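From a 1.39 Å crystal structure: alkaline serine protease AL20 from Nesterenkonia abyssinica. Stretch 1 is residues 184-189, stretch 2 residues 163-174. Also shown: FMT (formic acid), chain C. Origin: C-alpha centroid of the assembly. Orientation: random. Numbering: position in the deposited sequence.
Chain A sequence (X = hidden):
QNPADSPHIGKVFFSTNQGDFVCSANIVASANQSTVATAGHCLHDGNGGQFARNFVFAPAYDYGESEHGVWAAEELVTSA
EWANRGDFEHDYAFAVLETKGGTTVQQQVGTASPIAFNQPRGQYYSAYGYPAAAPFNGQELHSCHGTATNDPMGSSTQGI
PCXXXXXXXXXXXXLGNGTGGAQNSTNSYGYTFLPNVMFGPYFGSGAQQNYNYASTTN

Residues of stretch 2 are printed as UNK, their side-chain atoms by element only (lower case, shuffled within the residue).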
# COMPACT_ATOMS: atom_id res chain seq x y z
N ASN A 184 5.36 -18.39 6.00
CA ASN A 184 6.60 -17.69 5.76
C ASN A 184 6.91 -17.41 4.28
O ASN A 184 8.00 -16.93 3.94
CB ASN A 184 7.74 -18.43 6.46
CG ASN A 184 9.05 -17.67 6.43
OD1 ASN A 184 9.17 -16.53 6.93
ND2 ASN A 184 10.08 -18.32 5.89
N SER A 185 5.94 -17.69 3.41
CA SER A 185 5.96 -17.21 2.03
C SER A 185 4.61 -17.52 1.41
O SER A 185 3.65 -17.90 2.12
CB SER A 185 7.12 -17.81 1.21
OG SER A 185 7.22 -17.16 -0.06
N THR A 186 4.54 -17.35 0.10
CA THR A 186 3.32 -17.53 -0.64
C THR A 186 3.72 -18.11 -2.02
O THR A 186 4.83 -17.82 -2.51
CB THR A 186 2.73 -16.11 -0.65
OG1 THR A 186 1.61 -15.92 0.25
CG2 THR A 186 2.90 -15.24 -1.92
N ASN A 187 2.87 -18.96 -2.61
CA ASN A 187 3.10 -19.38 -3.99
C ASN A 187 3.04 -18.18 -4.91
O ASN A 187 2.03 -17.48 -4.92
CB ASN A 187 2.04 -20.38 -4.46
CG ASN A 187 2.01 -21.65 -3.63
OD1 ASN A 187 3.05 -22.18 -3.22
ND2 ASN A 187 0.80 -22.16 -3.38
N SER A 188 4.09 -17.94 -5.69
CA SER A 188 4.12 -16.77 -6.56
C SER A 188 4.25 -17.05 -8.06
O SER A 188 3.44 -16.55 -8.84
CB SER A 188 5.19 -15.79 -6.08
OG SER A 188 5.46 -14.79 -7.05
N TYR A 189 5.24 -17.85 -8.46
CA TYR A 189 5.48 -18.04 -9.88
C TYR A 189 6.37 -19.23 -10.14
O TYR A 189 7.00 -19.76 -9.22
CB TYR A 189 6.11 -16.77 -10.48
CG TYR A 189 7.55 -16.55 -10.08
CD1 TYR A 189 7.88 -15.80 -8.95
CD2 TYR A 189 8.60 -17.07 -10.84
CE1 TYR A 189 9.20 -15.60 -8.57
CE2 TYR A 189 9.92 -16.89 -10.48
CZ TYR A 189 10.22 -16.13 -9.35
OH TYR A 189 11.54 -15.93 -8.96
N UNK A 163 4.42 -29.34 -8.08
CA UNK A 163 3.75 -29.54 -9.36
C UNK A 163 2.45 -28.74 -9.52
O UNK A 163 1.76 -28.91 -10.51
n UNK A 163 2.09 -32.87 -8.91
c UNK A 163 2.48 -31.62 -8.66
c UNK A 163 3.51 -31.04 -9.61
o UNK A 163 2.04 -30.97 -7.72
N UNK A 164 2.13 -27.87 -8.56
CA UNK A 164 0.87 -27.13 -8.63
C UNK A 164 0.86 -26.09 -9.75
O UNK A 164 1.89 -25.48 -10.04
c UNK A 164 0.79 -25.89 -3.95
c UNK A 164 0.16 -27.46 -6.20
c UNK A 164 0.52 -26.46 -7.29
s UNK A 164 -0.60 -26.72 -4.74
N UNK A 165 -0.32 -25.90 -10.33
CA UNK A 165 -0.54 -25.11 -11.54
C UNK A 165 -1.26 -23.80 -11.22
O UNK A 165 -1.56 -23.52 -10.06
c UNK A 165 -0.63 -27.18 -13.04
c UNK A 165 -1.37 -25.93 -12.58
o UNK A 165 -2.62 -26.30 -11.98
N UNK A 166 -1.56 -23.01 -12.25
CA UNK A 166 -2.28 -21.74 -12.09
C UNK A 166 -3.51 -21.92 -11.23
O UNK A 166 -4.23 -22.91 -11.38
N UNK A 167 -3.74 -20.97 -10.32
CA UNK A 167 -4.80 -21.05 -9.31
C UNK A 167 -4.19 -21.25 -7.94
O UNK A 167 -4.80 -20.88 -6.92
N UNK A 168 -3.01 -21.86 -7.89
CA UNK A 168 -2.32 -22.10 -6.62
C UNK A 168 -1.63 -20.83 -6.09
O UNK A 168 -1.29 -20.76 -4.90
o UNK A 168 -0.28 -22.96 -7.66
c UNK A 168 -1.31 -23.26 -6.72
N UNK A 169 -1.43 -19.84 -6.96
CA UNK A 169 -0.77 -18.61 -6.52
C UNK A 169 -1.49 -18.02 -5.33
O UNK A 169 -2.72 -18.04 -5.27
o UNK A 169 0.10 -17.95 -8.69
c UNK A 169 -0.76 -17.57 -7.62
N UNK A 170 -0.70 -17.46 -4.42
CA UNK A 170 -1.24 -16.87 -3.21
C UNK A 170 -1.38 -17.85 -2.08
O UNK A 170 -1.55 -17.45 -0.94
N UNK A 171 -1.31 -19.15 -2.39
CA UNK A 171 -1.39 -20.18 -1.35
C UNK A 171 -0.22 -20.11 -0.40
O UNK A 171 0.86 -19.64 -0.76
N UNK A 172 -0.42 -20.53 0.85
CA UNK A 172 0.60 -20.35 1.88
C UNK A 172 1.76 -21.34 1.81
O UNK A 172 1.56 -22.51 1.46
c UNK A 172 -1.66 -21.12 1.39
c UNK A 172 -1.26 -21.54 2.78
c UNK A 172 -0.18 -20.57 3.18
N UNK A 173 2.95 -20.86 2.15
CA UNK A 173 4.07 -21.74 2.51
C UNK A 173 4.19 -21.73 4.02
O UNK A 173 4.38 -20.68 4.63
c UNK A 173 4.63 -21.38 -0.50
n UNK A 173 5.24 -21.47 -1.74
c UNK A 173 6.86 -21.30 -0.18
c UNK A 173 6.60 -21.40 -1.57
c UNK A 173 8.93 -21.35 -2.05
c UNK A 173 8.19 -21.23 0.26
c UNK A 173 5.38 -21.19 1.96
c UNK A 173 7.63 -21.43 -2.52
c UNK A 173 9.21 -21.25 -0.68
c UNK A 173 5.59 -21.31 0.48
N UNK A 174 4.08 -22.91 4.62
CA UNK A 174 4.27 -23.05 6.06
C UNK A 174 5.62 -23.67 6.34
O UNK A 174 6.02 -24.64 5.68
c UNK A 174 -0.42 -23.64 5.50
c UNK A 174 -0.81 -22.44 6.10
c UNK A 174 3.18 -23.94 6.67
c UNK A 174 0.10 -21.74 6.87
c UNK A 174 1.39 -22.24 7.06
c UNK A 174 0.88 -24.13 5.68
c UNK A 174 1.79 -23.43 6.46
C FMT C . -2.54 -17.89 -10.58
O1 FMT C . -1.97 -16.79 -10.68
O2 FMT C . -1.99 -18.88 -10.08

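Position 163 carries two carbons, the second bearing one oxygen and one nitrogen, and lies far from stretch 1; the short amide is Asn163, whose polar group suits an exposed site. At 164 an unbranched chain of two carbons, a sulfur and a terminal carbon marks Met164. Its CE lies 3.8 Å from Asn187 ND2, so a flexible, largely apolar chain packs beside the asparagine.

Position 165 has one carbon carrying an oxygen and a carbon: the branched Thr165, out of reach of stretch 1, its OG1 hydrogen-bonded elsewhere in the structure. Positions 166 and 167 have no side-chain atoms and are Gly166 and Gly167. Nothing of stretch 1 is near Gly166 and there is room for a CB, so this contact does not require glycine there. At phi 110° a CB on Gly167 would be jammed against the preceding carbonyl, while Gly167 N donates to formic acid O2 at 2.7 Å.

One carbon and one oxygen at 168 give Ser168. Its OG bonds to Thr165 O at 2.8 Å, bracing the type II turn from Thr165 that Ser168 N also closes onto Thr165 O (3.1 Å). Position 169 again has one carbon and one oxygen, and is Ser169; its CA makes a 3.4 Å CA-H...O contact with Asn187 O, and its OG donates to formic acid O2 at 2.7 Å. In a serine protease, a small hydroxyl side chain such as this is the kind that can serve as a nucleophile.

Position 170 lacks a side chain: Gly170, whose positive phi of 89° calls for glycine, and whose N donates to Asn187 O at 2.8 Å. Position 171 is also bare, and Gly171 fits because an ideal CB would come within 2.7 Å of Asn187 ND2, a clash.

At 172 three carbons close a ring onto the backbone N: Pro172. Lacking an N-H suits it here, as it pairs with Thr186 at a non-hydrogen-bonded site. Position 173 bears one carbon and fused five- and six-membered rings of eight carbons and one nitrogen, unmistakably Trp173. Its NE1 donates to Asn187 OD1 at 2.7 Å near the ring plane, while Ser185 OG and Thr186 O lie over one face. One carbon and a six-carbon ring at 174 identify Phe174, an apolar side chain suited to a buried site pointing away from stretch 1.

The contact combines an antiparallel strand pairing with a side-chain clasp. Trp173 N donates to Ser185 O (3.0 Å), and Asn184 N to Trp173 O (2.8 Å). Beyond the strands, Asn187 N reaches Gly171 O (2.8 Å). The Asn187 side-chain amide uses both ends: Asn187 ND2 donates to Ser168 O (2.9 Å), while Asn187 OD1 receives Trp173 NE1, tying the glycine-rich turns to the strand.

Stretch 2 (163-174) NMTGGSSGGPWF
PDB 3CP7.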